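Local coordinates for protein beta-lactamase (Sphaerobacter thermophilus, PDB 4EWF) that probably hydrolyses beta-lactams to substituted beta-amino acids, as a member of the class A beta-lactamase family, at residues G44-A50 with E159-D165; S52-L58 with S113-T118; L137-S142 with D166-A170. Residues are numbered along the deposited sequence.

Interaction 1: G44-A50 with E159-D165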
loop_
_atom_site.group_PDB
_atom_site.type_symbol
_atom_site.label_atom_id
_atom_site.label_comp_id
_atom_site.label_asym_id
_atom_site.label_seq_id
_atom_site.Cartn_x
_atom_site.Cartn_y
_atom_site.Cartn_z
ATOM N N GLY A 44 15.581 -2.663 4.414
ATOM C CA GLY A 44 14.808 -1.496 4.047
ATOM C C GLY A 44 14.987 -1.100 2.606
ATOM O O GLY A 44 14.065 -0.528 2.012
ATOM N N ASP A 45 16.169 -1.394 2.050
ATOM C CA ASP A 45 16.482 -1.019 0.669
ATOM C C ASP A 45 16.502 -2.221 -0.281
ATOM O O ASP A 45 16.990 -2.128 -1.420
ATOM C CB ASP A 45 17.808 -0.248 0.592
ATOM C CG ASP A 45 19.007 -1.086 1.006
ATOM O OD1 ASP A 45 18.832 -2.238 1.456
ATOM O OD2 ASP A 45 20.139 -0.570 0.885
ATOM N N ARG A 46 15.996 -3.354 0.194
ATOM C CA ARG A 46 15.967 -4.581 -0.618
ATOM C C ARG A 46 14.774 -4.520 -1.577
ATOM O O ARG A 46 13.729 -3.995 -1.223
ATOM C CB ARG A 46 15.852 -5.824 0.284
ATOM C CG ARG A 46 15.744 -7.145 -0.496
ATOM C CD ARG A 46 16.036 -8.370 0.385
ATOM N NE ARG A 46 15.781 -9.624 -0.327
ATOM C CZ ARG A 46 16.346 -10.796 -0.035
ATOM N NH1 ARG A 46 16.019 -11.882 -0.728
ATOM N NH2 ARG A 46 17.224 -10.889 0.954
ATOM N N ARG A 47 14.939 -5.040 -2.790
ATOM C CA ARG A 47 13.888 -4.997 -3.801
ATOM C C ARG A 47 12.918 -6.179 -3.686
ATOM O O ARG A 47 13.343 -7.332 -3.701
ATOM C CB ARG A 47 14.519 -4.982 -5.197
ATOM C CG ARG A 47 15.462 -3.806 -5.433
ATOM C CD ARG A 47 16.393 -4.044 -6.643
ATOM N NE ARG A 47 17.308 -2.926 -6.860
ATOM C CZ ARG A 47 18.617 -2.954 -6.617
ATOM N NH1 ARG A 47 19.209 -4.064 -6.153
ATOM N NH2 ARG A 47 19.349 -1.869 -6.861
ATOM N N PHE A 48 11.625 -5.874 -3.563
ATOM C CA PHE A 48 10.550 -6.871 -3.504
ATOM C C PHE A 48 9.556 -6.599 -4.650
ATOM O O PHE A 48 9.471 -5.472 -5.138
ATOM C CB PHE A 48 9.768 -6.708 -2.190
ATOM C CG PHE A 48 10.579 -7.022 -0.957
ATOM C CD1 PHE A 48 10.488 -8.269 -0.358
ATOM C CD2 PHE A 48 11.443 -6.078 -0.422
ATOM C CE1 PHE A 48 11.239 -8.579 0.782
ATOM C CE2 PHE A 48 12.211 -6.373 0.723
ATOM C CZ PHE A 48 12.104 -7.628 1.318
ATOM N N ARG A 49 8.783 -7.605 -5.054
ATOM C CA ARG A 49 7.660 -7.346 -5.957
ATOM C C ARG A 49 6.661 -6.468 -5.227
ATOM O O ARG A 49 6.279 -6.746 -4.086
ATOM C CB ARG A 49 6.990 -8.649 -6.432
ATOM C CG ARG A 49 7.933 -9.556 -7.229
ATOM C CD ARG A 49 7.234 -10.821 -7.749
ATOM N NE ARG A 49 8.226 -11.829 -8.111
ATOM C CZ ARG A 49 8.815 -11.890 -9.295
ATOM N NH1 ARG A 49 8.499 -11.015 -10.239
ATOM N NH2 ARG A 49 9.707 -12.827 -9.540
ATOM N N ALA A 50 6.253 -5.383 -5.865
ATOM C CA ALA A 50 5.328 -4.466 -5.212
ATOM C C ALA A 50 3.948 -5.086 -5.116
ATOM O O ALA A 50 3.198 -4.776 -4.191
ATOM C CB ALA A 50 5.248 -3.137 -5.974
ATOM N N GLU A 159 8.860 -6.033 -14.320
ATOM C CA GLU A 159 8.133 -6.184 -13.080
ATOM C C GLU A 159 8.023 -4.827 -12.398
ATOM O O GLU A 159 8.808 -3.907 -12.692
ATOM C CB GLU A 159 8.859 -7.201 -12.171
ATOM C CG GLU A 159 8.189 -7.473 -10.814
ATOM C CD GLU A 159 6.771 -8.035 -10.937
ATOM O OE1 GLU A 159 5.826 -7.239 -11.143
ATOM O OE2 GLU A 159 6.605 -9.270 -10.812
ATOM N N ASN A 160 7.033 -4.700 -11.516
ATOM C CA ASN A 160 6.879 -3.528 -10.666
ATOM C C ASN A 160 7.592 -3.793 -9.335
ATOM O O ASN A 160 7.135 -4.617 -8.541
ATOM C CB ASN A 160 5.398 -3.245 -10.388
ATOM C CG ASN A 160 4.594 -3.031 -11.654
ATOM O OD1 ASN A 160 5.090 -2.477 -12.630
ATOM N ND2 ASN A 160 3.352 -3.495 -11.651
ATOM N N TRP A 161 8.698 -3.093 -9.104
ATOM C CA TRP A 161 9.545 -3.309 -7.926
ATOM C C TRP A 161 9.248 -2.272 -6.852
ATOM O O TRP A 161 8.842 -1.158 -7.151
ATOM C CB TRP A 161 11.042 -3.257 -8.316
ATOM C CG TRP A 161 11.406 -4.326 -9.313
ATOM C CD1 TRP A 161 11.710 -4.152 -10.641
ATOM C CD2 TRP A 161 11.449 -5.742 -9.074
ATOM N NE1 TRP A 161 11.951 -5.371 -11.234
ATOM C CE2 TRP A 161 11.797 -6.364 -10.296
ATOM C CE3 TRP A 161 11.227 -6.545 -7.942
ATOM C CZ2 TRP A 161 11.942 -7.757 -10.422
ATOM C CZ3 TRP A 161 11.362 -7.929 -8.061
ATOM C CH2 TRP A 161 11.724 -8.522 -9.299
ATOM N N ALA A 162 9.445 -2.654 -5.593
ATOM C CA ALA A 162 9.295 -1.745 -4.471
ATOM C C ALA A 162 10.419 -1.969 -3.471
ATOM O O ALA A 162 11.017 -3.047 -3.434
ATOM C CB ALA A 162 7.970 -2.001 -3.781
ATOM N N THR A 163 10.681 -0.969 -2.632
ATOM C CA THR A 163 11.441 -1.220 -1.411
ATOM C C THR A 163 10.626 -0.700 -0.250
ATOM O O THR A 163 9.841 0.222 -0.411
ATOM C CB THR A 163 12.837 -0.536 -1.386
ATOM O OG1 THR A 163 12.670 0.879 -1.294
ATOM C CG2 THR A 163 13.627 -0.869 -2.636
ATOM N N PRO A 164 10.805 -1.298 0.937
ATOM C CA PRO A 164 10.095 -0.780 2.115
ATOM C C PRO A 164 10.443 0.706 2.344
ATOM O O PRO A 164 9.535 1.501 2.606
ATOM C CB PRO A 164 10.621 -1.666 3.265
ATOM C CG PRO A 164 11.117 -2.939 2.586
ATOM C CD PRO A 164 11.670 -2.456 1.251
ATOM N N ASP A 165 11.722 1.074 2.218
ATOM C CA ASP A 165 12.131 2.478 2.357
ATOM C C ASP A 165 11.314 3.411 1.461
ATOM O O ASP A 165 10.840 4.466 1.908
ATOM C CB ASP A 165 13.613 2.678 1.983
ATOM C CG ASP A 165 14.569 2.243 3.087
ATOM O OD1 ASP A 165 14.116 1.941 4.217
ATOM O OD2 ASP A 165 15.784 2.198 2.812
#

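Interaction 2: S52-L58 with S113-T118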
loop_
_atom_site.group_PDB
_atom_site.type_symbol
_atom_site.label_atom_id
_atom_site.label_comp_id
_atom_site.label_asym_id
_atom_site.label_seq_id
_atom_site.Cartn_x
_atom_site.Cartn_y
_atom_site.Cartn_z
ATOM N N SER A 52 0.180 -5.268 -5.522
ATOM C CA SER A 52 -0.782 -4.170 -5.539
ATOM C C SER A 52 -0.409 -2.897 -4.764
ATOM O O SER A 52 -1.159 -1.929 -4.812
ATOM C CB SER A 52 -2.144 -4.672 -5.048
ATOM O OG SER A 52 -2.699 -5.536 -6.015
ATOM N N THR A 53 0.715 -2.882 -4.044
ATOM C CA THR A 53 1.035 -1.686 -3.262
ATOM C C THR A 53 1.311 -0.517 -4.196
ATOM O O THR A 53 1.159 0.637 -3.816
ATOM C CB THR A 53 2.244 -1.874 -2.320
ATOM O OG1 THR A 53 3.429 -2.125 -3.091
ATOM C CG2 THR A 53 1.996 -3.016 -1.357
ATOM N N VAL A 54 1.671 -0.822 -5.437
ATOM C CA VAL A 54 1.978 0.226 -6.414
ATOM C C VAL A 54 0.731 1.044 -6.796
ATOM O O VAL A 54 0.816 2.069 -7.476
ATOM C CB VAL A 54 2.682 -0.372 -7.673
ATOM C CG1 VAL A 54 1.701 -1.165 -8.517
ATOM C CG2 VAL A 54 3.396 0.736 -8.480
ATOM N N LYS A 55 -0.431 0.603 -6.339
ATOM C CA LYS A 55 -1.634 1.389 -6.563
ATOM C C LYS A 55 -1.629 2.689 -5.753
ATOM O O LYS A 55 -2.428 3.588 -6.014
ATOM C CB LYS A 55 -2.877 0.534 -6.303
ATOM C CG LYS A 55 -2.922 -0.647 -7.268
ATOM C CD LYS A 55 -4.059 -1.638 -6.976
ATOM C CE LYS A 55 -3.950 -2.829 -7.934
ATOM N NZ LYS A 55 -5.091 -3.776 -7.762
ATOM N N ILE A 56 -0.706 2.807 -4.798
ATOM C CA ILE A 56 -0.590 4.042 -4.030
ATOM C C ILE A 56 -0.073 5.186 -4.898
ATOM O O ILE A 56 -0.750 6.191 -5.063
ATOM C CB ILE A 56 0.290 3.866 -2.772
ATOM C CG1 ILE A 56 -0.447 3.023 -1.719
ATOM C CG2 ILE A 56 0.692 5.241 -2.189
ATOM C CD1 ILE A 56 0.458 2.602 -0.539
ATOM N N PRO A 57 1.134 5.041 -5.464
ATOM C CA PRO A 57 1.585 6.136 -6.327
ATOM C C PRO A 57 0.673 6.346 -7.537
ATOM O O PRO A 57 0.613 7.459 -8.033
ATOM C CB PRO A 57 2.991 5.692 -6.764
ATOM C CG PRO A 57 3.040 4.228 -6.510
ATOM C CD PRO A 57 2.155 3.989 -5.312
ATOM N N LEU A 58 -0.019 5.309 -8.004
ATOM C CA LEU A 58 -0.991 5.485 -9.093
ATOM C C LEU A 58 -2.107 6.445 -8.652
ATOM O O LEU A 58 -2.475 7.380 -9.373
ATOM C CB LEU A 58 -1.588 4.131 -9.517
ATOM C CG LEU A 58 -2.801 4.178 -10.465
ATOM C CD1 LEU A 58 -2.477 4.859 -11.794
ATOM C CD2 LEU A 58 -3.356 2.775 -10.696
ATOM N N SER A 113 -8.580 -3.645 -4.284
ATOM C CA SER A 113 -7.518 -3.944 -5.248
ATOM C C SER A 113 -8.049 -4.387 -6.623
ATOM O O SER A 113 -7.554 -5.346 -7.238
ATOM C CB SER A 113 -6.551 -4.985 -4.677
ATOM O OG SER A 113 -5.241 -4.735 -5.163
ATOM N N ASP A 114 -9.060 -3.678 -7.111
ATOM C CA ASP A 114 -9.671 -4.050 -8.378
ATOM C C ASP A 114 -8.718 -3.796 -9.553
ATOM O O ASP A 114 -8.382 -2.650 -9.866
ATOM C CB ASP A 114 -10.985 -3.288 -8.559
ATOM C CG ASP A 114 -11.827 -3.852 -9.675
ATOM O OD1 ASP A 114 -13.007 -4.201 -9.426
ATOM O OD2 ASP A 114 -11.299 -3.942 -10.799
ATOM N N ASN A 115 -8.294 -4.882 -10.186
ATOM C CA ASN A 115 -7.302 -4.855 -11.254
ATOM C C ASN A 115 -7.824 -4.174 -12.525
ATOM O O ASN A 115 -7.072 -3.495 -13.213
ATOM C CB ASN A 115 -6.804 -6.272 -11.586
ATOM C CG ASN A 115 -5.777 -6.803 -10.570
ATOM O OD1 ASN A 115 -5.255 -6.053 -9.747
ATOM N ND2 ASN A 115 -5.481 -8.098 -10.644
ATOM N N THR A 116 -9.108 -4.354 -12.835
ATOM C CA THR A 116 -9.708 -3.660 -13.978
ATOM C C THR A 116 -9.699 -2.137 -13.751
ATOM O O THR A 116 -9.275 -1.361 -14.616
ATOM C CB THR A 116 -11.155 -4.124 -14.232
ATOM O OG1 THR A 116 -11.163 -5.524 -14.573
ATOM C CG2 THR A 116 -11.767 -3.334 -15.370
ATOM N N ALA A 117 -10.165 -1.715 -12.580
ATOM C CA ALA A 117 -10.189 -0.293 -12.231
ATOM C C ALA A 117 -8.777 0.290 -12.296
ATOM O O ALA A 117 -8.573 1.411 -12.772
ATOM C CB ALA A 117 -10.756 -0.109 -10.841
ATOM N N THR A 118 -7.812 -0.489 -11.816
ATOM C CA THR A 118 -6.412 -0.081 -11.819
ATOM C C THR A 118 -5.919 0.173 -13.237
ATOM O O THR A 118 -5.343 1.231 -13.512
ATOM C CB THR A 118 -5.517 -1.135 -11.152
ATOM O OG1 THR A 118 -5.905 -1.282 -9.781
ATOM C CG2 THR A 118 -4.051 -0.708 -11.209
#

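Interaction 3: L137-S142 with D166-A170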
loop_
_atom_site.group_PDB
_atom_site.type_symbol
_atom_site.label_atom_id
_atom_site.label_comp_id
_atom_site.label_asym_id
_atom_site.label_seq_id
_atom_site.Cartn_x
_atom_site.Cartn_y
_atom_site.Cartn_z
ATOM N N LEU A 137 8.868 11.822 -5.429
ATOM C CA LEU A 137 8.780 11.507 -4.002
ATOM C C LEU A 137 10.085 10.942 -3.440
ATOM O O LEU A 137 10.148 10.545 -2.277
ATOM C CB LEU A 137 7.625 10.539 -3.723
ATOM C CG LEU A 137 6.227 11.138 -3.928
ATOM C CD1 LEU A 137 5.158 10.135 -3.536
ATOM C CD2 LEU A 137 6.095 12.425 -3.127
ATOM N N GLY A 138 11.119 10.902 -4.274
ATOM C CA GLY A 138 12.405 10.371 -3.855
ATOM C C GLY A 138 12.432 8.857 -3.749
ATOM O O GLY A 138 13.304 8.294 -3.088
HETATM N N MSE A 139 11.482 8.187 -4.399
HETATM C CA MSE A 139 11.439 6.723 -4.395
HETATM C C MSE A 139 12.349 6.142 -5.489
HETATM O O MSE A 139 11.878 5.744 -6.562
HETATM C CB MSE A 139 9.994 6.233 -4.582
HETATM C CG MSE A 139 9.048 6.716 -3.485
HETATM SE SE MSE A 139 7.158 6.511 -3.915
HETATM C CE MSE A 139 7.000 4.583 -3.981
ATOM N N ARG A 140 13.646 6.069 -5.200
ATOM C CA ARG A 140 14.656 5.754 -6.217
ATOM C C ARG A 140 14.661 4.324 -6.761
ATOM O O ARG A 140 15.249 4.069 -7.815
ATOM C CB ARG A 140 16.061 6.085 -5.694
ATOM C CG ARG A 140 16.306 7.555 -5.423
ATOM C CD ARG A 140 15.836 8.407 -6.586
ATOM N NE ARG A 140 16.594 9.652 -6.709
ATOM C CZ ARG A 140 17.683 9.794 -7.462
ATOM N NH1 ARG A 140 18.149 8.765 -8.164
ATOM N NH2 ARG A 140 18.307 10.965 -7.515
ATOM N N ASP A 141 14.038 3.384 -6.053
ATOM C CA ASP A 141 14.131 1.970 -6.443
ATOM C C ASP A 141 12.782 1.330 -6.755
ATOM O O ASP A 141 12.654 0.107 -6.760
ATOM C CB ASP A 141 14.811 1.179 -5.324
ATOM C CG ASP A 141 16.222 1.661 -5.063
ATOM O OD1 ASP A 141 17.039 1.613 -6.011
ATOM O OD2 ASP A 141 16.497 2.104 -3.924
ATOM N N SER A 142 11.773 2.162 -6.989
ATOM C CA SER A 142 10.435 1.660 -7.249
ATOM C C SER A 142 9.941 2.093 -8.631
ATOM O O SER A 142 10.439 3.065 -9.195
ATOM C CB SER A 142 9.472 2.169 -6.178
ATOM O OG SER A 142 9.884 1.726 -4.892
ATOM N N ASP A 166 11.199 3.047 0.188
ATOM C CA ASP A 166 10.475 3.877 -0.770
ATOM C C ASP A 166 8.999 4.026 -0.400
ATOM O O ASP A 166 8.432 5.110 -0.508
ATOM C CB ASP A 166 10.575 3.285 -2.182
ATOM C CG ASP A 166 11.925 3.571 -2.847
ATOM O OD1 ASP A 166 12.813 4.162 -2.181
ATOM O OD2 ASP A 166 12.103 3.182 -4.027
ATOM N N TYR A 167 8.370 2.935 0.018
ATOM C CA TYR A 167 6.942 2.990 0.321
ATOM C C TYR A 167 6.642 3.701 1.637
ATOM O O TYR A 167 5.569 4.282 1.806
ATOM C CB TYR A 167 6.276 1.601 0.177
ATOM C CG TYR A 167 5.897 1.427 -1.274
ATOM C CD1 TYR A 167 4.607 1.684 -1.697
ATOM C CD2 TYR A 167 6.863 1.124 -2.238
ATOM C CE1 TYR A 167 4.247 1.589 -3.027
ATOM C CE2 TYR A 167 6.518 1.035 -3.594
ATOM C CZ TYR A 167 5.197 1.277 -3.974
ATOM O OH TYR A 167 4.804 1.191 -5.294
ATOM N N ALA A 168 7.612 3.713 2.548
ATOM C CA ALA A 168 7.468 4.531 3.740
ATOM C C ALA A 168 7.508 6.020 3.349
ATOM O O ALA A 168 6.714 6.817 3.850
ATOM C CB ALA A 168 8.539 4.186 4.781
ATOM N N LEU A 169 8.397 6.396 2.427
ATOM C CA LEU A 169 8.416 7.787 1.961
ATOM C C LEU A 169 7.061 8.171 1.377
ATOM O O LEU A 169 6.583 9.289 1.571
ATOM C CB LEU A 169 9.494 8.020 0.897
ATOM C CG LEU A 169 10.941 7.823 1.320
ATOM C CD1 LEU A 169 11.868 7.912 0.102
ATOM C CD2 LEU A 169 11.329 8.852 2.404
ATOM N N ALA A 170 6.451 7.246 0.649
ATOM C CA ALA A 170 5.171 7.528 0.000
ATOM C C ALA A 170 4.102 7.857 1.030
ATOM O O ALA A 170 3.361 8.828 0.883
ATOM C CB ALA A 170 4.725 6.340 -0.872
HETATM O O HOH W 1 15.044 2.118 -1.591
#

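Interaction 1: G44-A50 with E159-D165
Glu159 opens the pairing with charge: its OE2 lies 2.6 Å from Arg49 NH1, in the plane of the guanidinium, a salt bridge, while Glu159 OE1 turns back to accept from Asn160 N at 2.8 Å. The carbonyl of Asn160 then takes a hydrogen bond from the main chain, with Ala50 N 2.9 Å from Asn160 O and nearly linear at 173°. Trp161 forms a non-hydrogen-bonded pair with Arg49; its indole packs against the arginine, CZ3 3.9 Å from Arg49 CG, and Trp161 CH2 lies over one face of the guanidinium. Ala162 and Phe48 form an antiparallel hydrogen-bonded pair, with Phe48 N to Ala162 O and Ala162 N to Phe48 O both at 2.9 Å. These two residue pairs define a small two-stranded antiparallel sheet, 48-49 with 161-162, separate from the five-stranded sheet of the beta-lactamase fold. Ala162 CB meets Ala50 CB at 3.7 Å. Thr163, whose OG1 accepts from Asp166 N, is the N-cap of helix 164-175, and its CG2 comes 3.4 Å from Arg46 O. Pro164 CD approaches Phe48 CE2 at 4.0 Å. Finally Asp165 N donates to Gly44 O at 2.8 Å, while Asp165 OD1 is held by Arg41 and Thr31.

Interaction 2: S52-L58 with S113-T118
Lys55 reaches across the gap along Thr118, its CE 3.1 Å from Thr118 OG1, and loses 86 Å² of surface to segment 113-118. Its chi2 to chi4 are all t, so the chain is extended from CA to NZ and carries NZ to the turn before helix 115-125. There NZ donates to Ser113 OG at 2.8 Å and to Asn115 OD1 at 3.0 Å. Ser52 OG lies 2.8 Å from Ser113 OG, although its single proton may go instead to a bound sulfate ion. Spacing and geometry fit the SxxK motif of serine beta-lactamases, with Ser52 as the probable nucleophile, Lys55 as its lysine, and Ser113 and Asn115 matching the SDN motif. The sulfate, probably from the crystallisation liquor, sits beside Ser52 OG and is weakly hydrogen-bonded to Ser113 OG, which is consistent with an anion-accepting pocket. Ser113 precedes Asp114, the N-cap, whose OD2 accepts from Ala117 N at 3.1 Å; Asp114 OD1 is bound by Val90 N and Leu91 N. Farther along the helix from Lys55, Leu58 CD2 packs on Thr118 CG2 at 3.6 Å. The contact thus joins the beginnings of helices 55-67 and 115-125, with Thr109 of helix 102-111 against Lys55 and Thr118, and Lys216 of strand 212-220 hydrogen-bonded through NZ to Ser113 OG.

Interaction 3: L137-S142 with D166-A170
Asp166 and Met139 lose 89 and 80 Å² to this contact, the largest shares, and the CA atoms of the two are 4.7 Å apart. Asp166 ties the loop down through one carboxylate oxygen: OD2 accepts from Asp141 N at 2.8 Å (N-H...O angle 147°) and from Ser142 OG, also at 2.8 Å. Both donors belong to the type I beta turn from Met139 to Ser142, so the first turn of the helix holds the turn at its far end. A water donates to the other oxygen of Asp166, OD1, at 3.1 Å and to Asp141 OD2 at 2.7 Å, and so bridges the two carboxylates. Met139, a selenomethionine here, is the apolar counterpart. Its CE sits over one face of the Tyr167 ring, 3.8 Å from the ring centroid and 18° off the normal, a CH-pi contact, and its SE lies 3.9 Å from Ala170 CB. Leu169, with 44 Å² buried, sets CD1 3.5 Å from Gly138 O; Gly138, at positive phi (75°), closes a Schellman motif that ends helix 127-136. The contact therefore lays the loop leaving helix 127-136 along the beginning of helix 164-175. Met139 and Ser142 also touch Ile134 of helix 127-136, while Leu137 reaches Ile60 and Arg64 of helix 55-67, and Tyr167 reaches Pro57 there.

From the N terminus, 44-50 comes first, and interaction 1 closes the longest loop when 159-165 returns, 109 residues on. Interaction 2 nests inside it, joining 52-58, just after strand 48-49, to 113-118. Interaction 3 opens at 137-142, after interaction 2 has closed, and ends at 166-170, beyond 159-165, so it crosses interaction 1. Interactions 1 and 3 share helix 164-175, their centres are 9 Å apart, and Ala162 CB lies 3.4 Å from Tyr167 CE2. That tyrosine also meets interaction 2, its OH 3.2 Å from Val54 CA. The contacts thus join the two-stranded sheet and helices 164-175, 55-67 and 115-125.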